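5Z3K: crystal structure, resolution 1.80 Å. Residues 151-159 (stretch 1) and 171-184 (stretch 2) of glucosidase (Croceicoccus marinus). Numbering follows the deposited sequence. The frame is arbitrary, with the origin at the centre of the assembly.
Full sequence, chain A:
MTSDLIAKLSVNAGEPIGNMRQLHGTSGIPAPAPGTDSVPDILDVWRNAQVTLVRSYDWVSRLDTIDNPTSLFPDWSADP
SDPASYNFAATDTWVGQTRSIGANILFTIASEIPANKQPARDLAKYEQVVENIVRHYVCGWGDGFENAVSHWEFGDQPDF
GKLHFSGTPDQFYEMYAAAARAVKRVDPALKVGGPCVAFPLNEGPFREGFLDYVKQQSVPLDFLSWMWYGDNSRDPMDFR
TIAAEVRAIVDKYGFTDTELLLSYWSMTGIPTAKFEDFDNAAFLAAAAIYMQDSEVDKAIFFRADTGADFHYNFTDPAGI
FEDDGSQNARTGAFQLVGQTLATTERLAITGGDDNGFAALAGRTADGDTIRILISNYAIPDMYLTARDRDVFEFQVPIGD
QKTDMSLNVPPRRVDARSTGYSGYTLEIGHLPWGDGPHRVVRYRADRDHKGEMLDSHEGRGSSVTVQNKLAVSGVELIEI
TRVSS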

# COMPACT_ATOMS: atom_id res chain seq x y z
N HIS A 151 -13.29 -5.17 1.06
CA HIS A 151 -12.45 -5.56 2.18
C HIS A 151 -12.78 -4.69 3.38
O HIS A 151 -12.85 -3.46 3.26
CB HIS A 151 -10.98 -5.42 1.81
CG HIS A 151 -10.48 -6.51 0.92
ND1 HIS A 151 -10.89 -6.65 -0.39
CD2 HIS A 151 -9.60 -7.52 1.14
CE1 HIS A 151 -10.29 -7.69 -0.94
NE2 HIS A 151 -9.50 -8.24 -0.03
N TRP A 152 -12.96 -5.32 4.54
CA TRP A 152 -13.30 -4.63 5.77
C TRP A 152 -12.26 -4.98 6.83
O TRP A 152 -12.10 -6.15 7.20
CB TRP A 152 -14.72 -4.99 6.22
CG TRP A 152 -15.75 -4.48 5.25
CD1 TRP A 152 -16.17 -5.08 4.10
CD2 TRP A 152 -16.45 -3.23 5.33
NE1 TRP A 152 -17.11 -4.30 3.47
CE2 TRP A 152 -17.30 -3.16 4.20
CE3 TRP A 152 -16.46 -2.18 6.24
CZ2 TRP A 152 -18.14 -2.07 3.97
CZ3 TRP A 152 -17.30 -1.09 6.01
CH2 TRP A 152 -18.13 -1.05 4.88
N GLU A 153 -11.53 -3.97 7.29
CA GLU A 153 -10.46 -4.14 8.25
C GLU A 153 -10.90 -3.63 9.61
O GLU A 153 -11.40 -2.51 9.72
CB GLU A 153 -9.19 -3.40 7.81
CG GLU A 153 -7.99 -3.57 8.78
CD GLU A 153 -6.77 -2.78 8.33
OE1 GLU A 153 -5.62 -3.25 8.54
OE2 GLU A 153 -6.96 -1.68 7.76
N PHE A 154 -10.69 -4.44 10.64
CA PHE A 154 -10.89 -3.99 12.01
C PHE A 154 -9.54 -3.79 12.68
O PHE A 154 -8.78 -4.75 12.86
CB PHE A 154 -11.73 -4.96 12.83
CG PHE A 154 -11.96 -4.47 14.24
CD1 PHE A 154 -13.00 -3.60 14.52
CD2 PHE A 154 -11.09 -4.82 15.26
CE1 PHE A 154 -13.20 -3.11 15.81
CE2 PHE A 154 -11.28 -4.34 16.56
CZ PHE A 154 -12.33 -3.47 16.83
N GLY A 155 -9.26 -2.56 13.10
CA GLY A 155 -8.08 -2.29 13.89
C GLY A 155 -7.07 -1.36 13.23
O GLY A 155 -7.00 -1.26 12.01
N ASP A 156 -6.28 -0.68 14.06
CA ASP A 156 -5.12 0.06 13.57
C ASP A 156 -4.11 0.14 14.71
O ASP A 156 -4.33 0.88 15.67
CB ASP A 156 -5.52 1.45 13.08
CG ASP A 156 -4.35 2.18 12.42
OD1 ASP A 156 -3.58 2.82 13.15
OD2 ASP A 156 -4.20 2.09 11.17
N GLN A 157 -3.03 -0.64 14.60
CA GLN A 157 -1.93 -0.61 15.56
C GLN A 157 -2.38 -0.73 17.02
O GLN A 157 -2.01 0.10 17.85
CB GLN A 157 -1.09 0.65 15.37
CG GLN A 157 -1.09 1.14 13.95
CD GLN A 157 -0.15 2.29 13.67
OE1 GLN A 157 0.99 2.31 14.14
NE2 GLN A 157 -0.61 3.25 12.88
N PRO A 158 -3.17 -1.76 17.37
CA PRO A 158 -3.54 -1.93 18.78
C PRO A 158 -2.35 -2.21 19.68
O PRO A 158 -2.45 -1.99 20.89
CB PRO A 158 -4.51 -3.12 18.75
CG PRO A 158 -4.08 -3.91 17.54
CD PRO A 158 -3.73 -2.84 16.53
N ASP A 159 -1.23 -2.70 19.13
CA ASP A 159 -0.03 -2.98 19.92
C ASP A 159 0.91 -1.78 19.99
O ASP A 159 2.01 -1.91 20.54
CB ASP A 159 0.71 -4.19 19.33
CG ASP A 159 0.95 -4.07 17.83
OD1 ASP A 159 0.19 -3.35 17.14
OD2 ASP A 159 1.91 -4.71 17.33
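Stretch 2 (171-184) QFYEMYAAAARAVK

Residues 171-184 form an uninterrupted stretch of α-helix, part of a longer helix that extends beyond both ends, with i to i+4 backbone hydrogen bonds running from Met 175 N to Gln 171 O (3.1 Å) through Lys 184 N to Ala 180 O (3.0 Å). The helix packs against a short strand, 151-154, and the loop that follows it. The two run nearly antiparallel: their N-to-C directions differ by 165°, and the axes approach to 9.1 Å. Moving forward along stretch 1 therefore means moving backward along the helix, from Val 183 beside Trp 152, through Tyr 176 beside Phe 154, to Phe 172 beside Pro 158. The contact buries 454 Å², both sides summed, and is apolar, with no hydrogen bond crossing it.

The strand alternates in the usual way. His 151 and Glu 153 point away from the helix, whereas Trp 152 and Phe 154 point toward it. Trp 152, with chi1 in the m well, meets the C-terminal part of stretch 2, its CB lying 3.7 Å from Val 183 CG2.

Phe 154 is the centre of the packing and gives up the largest area to the helix. With chi1 in the t well, one ring face lies against the helix backbone, where Tyr 176 CA sits 4.2 Å from the ring centroid and 20° off the normal, a CH-pi contact. Around this point, Phe 154 CZ approaches CB of Met 175, a selenomethionine, at 3.4 Å, Phe 154 CD1 lies 4.1 Å from Ala 179 CB, and Phe 154 CB reaches the edge of the tyrosine ring, 3.6 Å from Tyr 176 CD1. The edge of Phe 154 meets the face of Phe 172 in an edge-to-face pair, with ring centroids 4.9 Å apart and planes at 63°; Phe 154 CE2 and Phe 172 CE2 are separated by 3.5 Å.

Gly 155 follows, its CA 4.0 Å from Phe 172 CZ, at the edge of that ring. A CB here would fall 3.0 Å from Phe 172 CZ and, at phi/psi 117/154, would also jam against the preceding carbonyl oxygen, so the backbone itself calls for glycine. Asp 156 and Gln 157 turn away, linked by a hydrogen bond from Gln 157 NE2 to Asp 156 OD1 (3.0 Å). Pro 158 then returns toward the helix, placing its CB 3.7 Å from Phe 172 CE2, while Asp 159 lies beyond contact.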

# COMPACT_ATOMS: atom_id res chain seq x y z
N GLN A 171 -11.40 -7.05 24.99
CA GLN A 171 -12.34 -6.10 24.42
C GLN A 171 -12.10 -5.92 22.93
O GLN A 171 -13.05 -5.83 22.14
CB GLN A 171 -12.24 -4.76 25.15
CG GLN A 171 -12.73 -4.81 26.60
CD GLN A 171 -12.57 -3.49 27.33
OE1 GLN A 171 -11.48 -2.92 27.37
NE2 GLN A 171 -13.66 -3.00 27.90
N PHE A 172 -10.83 -5.88 22.53
CA PHE A 172 -10.50 -5.80 21.10
C PHE A 172 -10.99 -7.03 20.36
O PHE A 172 -11.57 -6.92 19.28
CB PHE A 172 -8.99 -5.61 20.92
CG PHE A 172 -8.58 -5.37 19.49
CD1 PHE A 172 -8.39 -6.44 18.62
CD2 PHE A 172 -8.36 -4.09 19.02
CE1 PHE A 172 -8.02 -6.23 17.30
CE2 PHE A 172 -7.97 -3.87 17.70
CZ PHE A 172 -7.81 -4.95 16.84
N TYR A 173 -10.77 -8.23 20.93
CA TYR A 173 -11.19 -9.45 20.26
C TYR A 173 -12.71 -9.50 20.08
O TYR A 173 -13.21 -9.91 19.03
CB TYR A 173 -10.73 -10.69 21.03
CG TYR A 173 -9.27 -10.77 21.40
CD1 TYR A 173 -8.29 -10.12 20.66
CD2 TYR A 173 -8.86 -11.53 22.50
CE1 TYR A 173 -6.93 -10.21 21.01
CE2 TYR A 173 -7.52 -11.62 22.86
CZ TYR A 173 -6.56 -10.97 22.12
OH TYR A 173 -5.23 -11.08 22.49
N GLU A 174 -13.46 -9.13 21.12
CA GLU A 174 -14.91 -9.22 21.01
C GLU A 174 -15.43 -8.22 19.98
O GLU A 174 -16.38 -8.51 19.25
CB GLU A 174 -15.56 -8.99 22.38
CG GLU A 174 -15.31 -10.12 23.36
CD GLU A 174 -15.91 -11.45 22.90
OE1 GLU A 174 -15.18 -12.47 22.88
OE2 GLU A 174 -17.12 -11.48 22.58
N MSE A 175 -14.79 -7.06 19.89
CA MSE A 175 -15.13 -6.07 18.89
C MSE A 175 -14.82 -6.60 17.49
O MSE A 175 -15.60 -6.40 16.55
CB MSE A 175 -14.37 -4.78 19.15
CG MSE A 175 -14.94 -3.94 20.26
SE MSE A 175 -13.88 -2.37 20.64
CE MSE A 175 -14.34 -1.25 19.08
N TYR A 176 -13.68 -7.29 17.34
CA TYR A 176 -13.37 -7.91 16.06
C TYR A 176 -14.45 -8.92 15.68
O TYR A 176 -14.93 -8.93 14.54
CB TYR A 176 -12.00 -8.59 16.09
CG TYR A 176 -11.75 -9.25 14.75
CD1 TYR A 176 -11.47 -8.48 13.63
CD2 TYR A 176 -11.85 -10.63 14.59
CE1 TYR A 176 -11.28 -9.06 12.39
CE2 TYR A 176 -11.65 -11.22 13.36
CZ TYR A 176 -11.37 -10.42 12.26
OH TYR A 176 -11.17 -10.97 11.02
N ALA A 177 -14.85 -9.78 16.62
CA ALA A 177 -15.84 -10.80 16.30
C ALA A 177 -17.17 -10.17 15.92
O ALA A 177 -17.85 -10.65 15.01
CB ALA A 177 -16.01 -11.76 17.48
N ALA A 178 -17.55 -9.09 16.61
CA ALA A 178 -18.79 -8.39 16.26
C ALA A 178 -18.72 -7.84 14.84
O ALA A 178 -19.68 -7.97 14.06
CB ALA A 178 -19.07 -7.27 17.26
N ALA A 179 -17.59 -7.22 14.49
CA ALA A 179 -17.44 -6.68 13.14
C ALA A 179 -17.45 -7.79 12.09
O ALA A 179 -18.09 -7.66 11.05
CB ALA A 179 -16.15 -5.86 13.05
N ALA A 180 -16.73 -8.89 12.36
CA ALA A 180 -16.70 -9.99 11.41
C ALA A 180 -18.08 -10.60 11.21
O ALA A 180 -18.49 -10.89 10.07
CB ALA A 180 -15.70 -11.06 11.88
N ARG A 181 -18.81 -10.83 12.31
CA ARG A 181 -20.19 -11.30 12.20
C ARG A 181 -21.03 -10.36 11.34
O ARG A 181 -21.81 -10.81 10.50
CB ARG A 181 -20.81 -11.43 13.60
CG ARG A 181 -20.49 -12.74 14.30
CD ARG A 181 -21.41 -12.99 15.48
NE ARG A 181 -21.45 -11.84 16.38
CZ ARG A 181 -20.60 -11.65 17.38
NH1 ARG A 181 -19.64 -12.54 17.63
NH2 ARG A 181 -20.71 -10.57 18.14
N ALA A 182 -20.91 -9.05 11.56
CA ALA A 182 -21.74 -8.10 10.82
C ALA A 182 -21.38 -8.10 9.34
O ALA A 182 -22.27 -8.10 8.48
CB ALA A 182 -21.60 -6.69 11.41
N VAL A 183 -20.09 -8.10 9.01
CA VAL A 183 -19.68 -8.09 7.61
C VAL A 183 -20.19 -9.35 6.90
O VAL A 183 -20.76 -9.29 5.80
CB VAL A 183 -18.15 -7.97 7.50
CG1 VAL A 183 -17.67 -8.38 6.11
CG2 VAL A 183 -17.70 -6.56 7.85
N LYS A 184 -20.00 -10.51 7.53
CA LYS A 184 -20.39 -11.77 6.90
C LYS A 184 -21.90 -11.92 6.83
O LYS A 184 -22.42 -12.56 5.90
CB LYS A 184 -19.77 -12.94 7.65
CG LYS A 184 -18.25 -12.99 7.57
CD LYS A 184 -17.77 -13.15 6.14
CE LYS A 184 -16.30 -13.50 6.09
NZ LYS A 184 -15.86 -13.69 4.69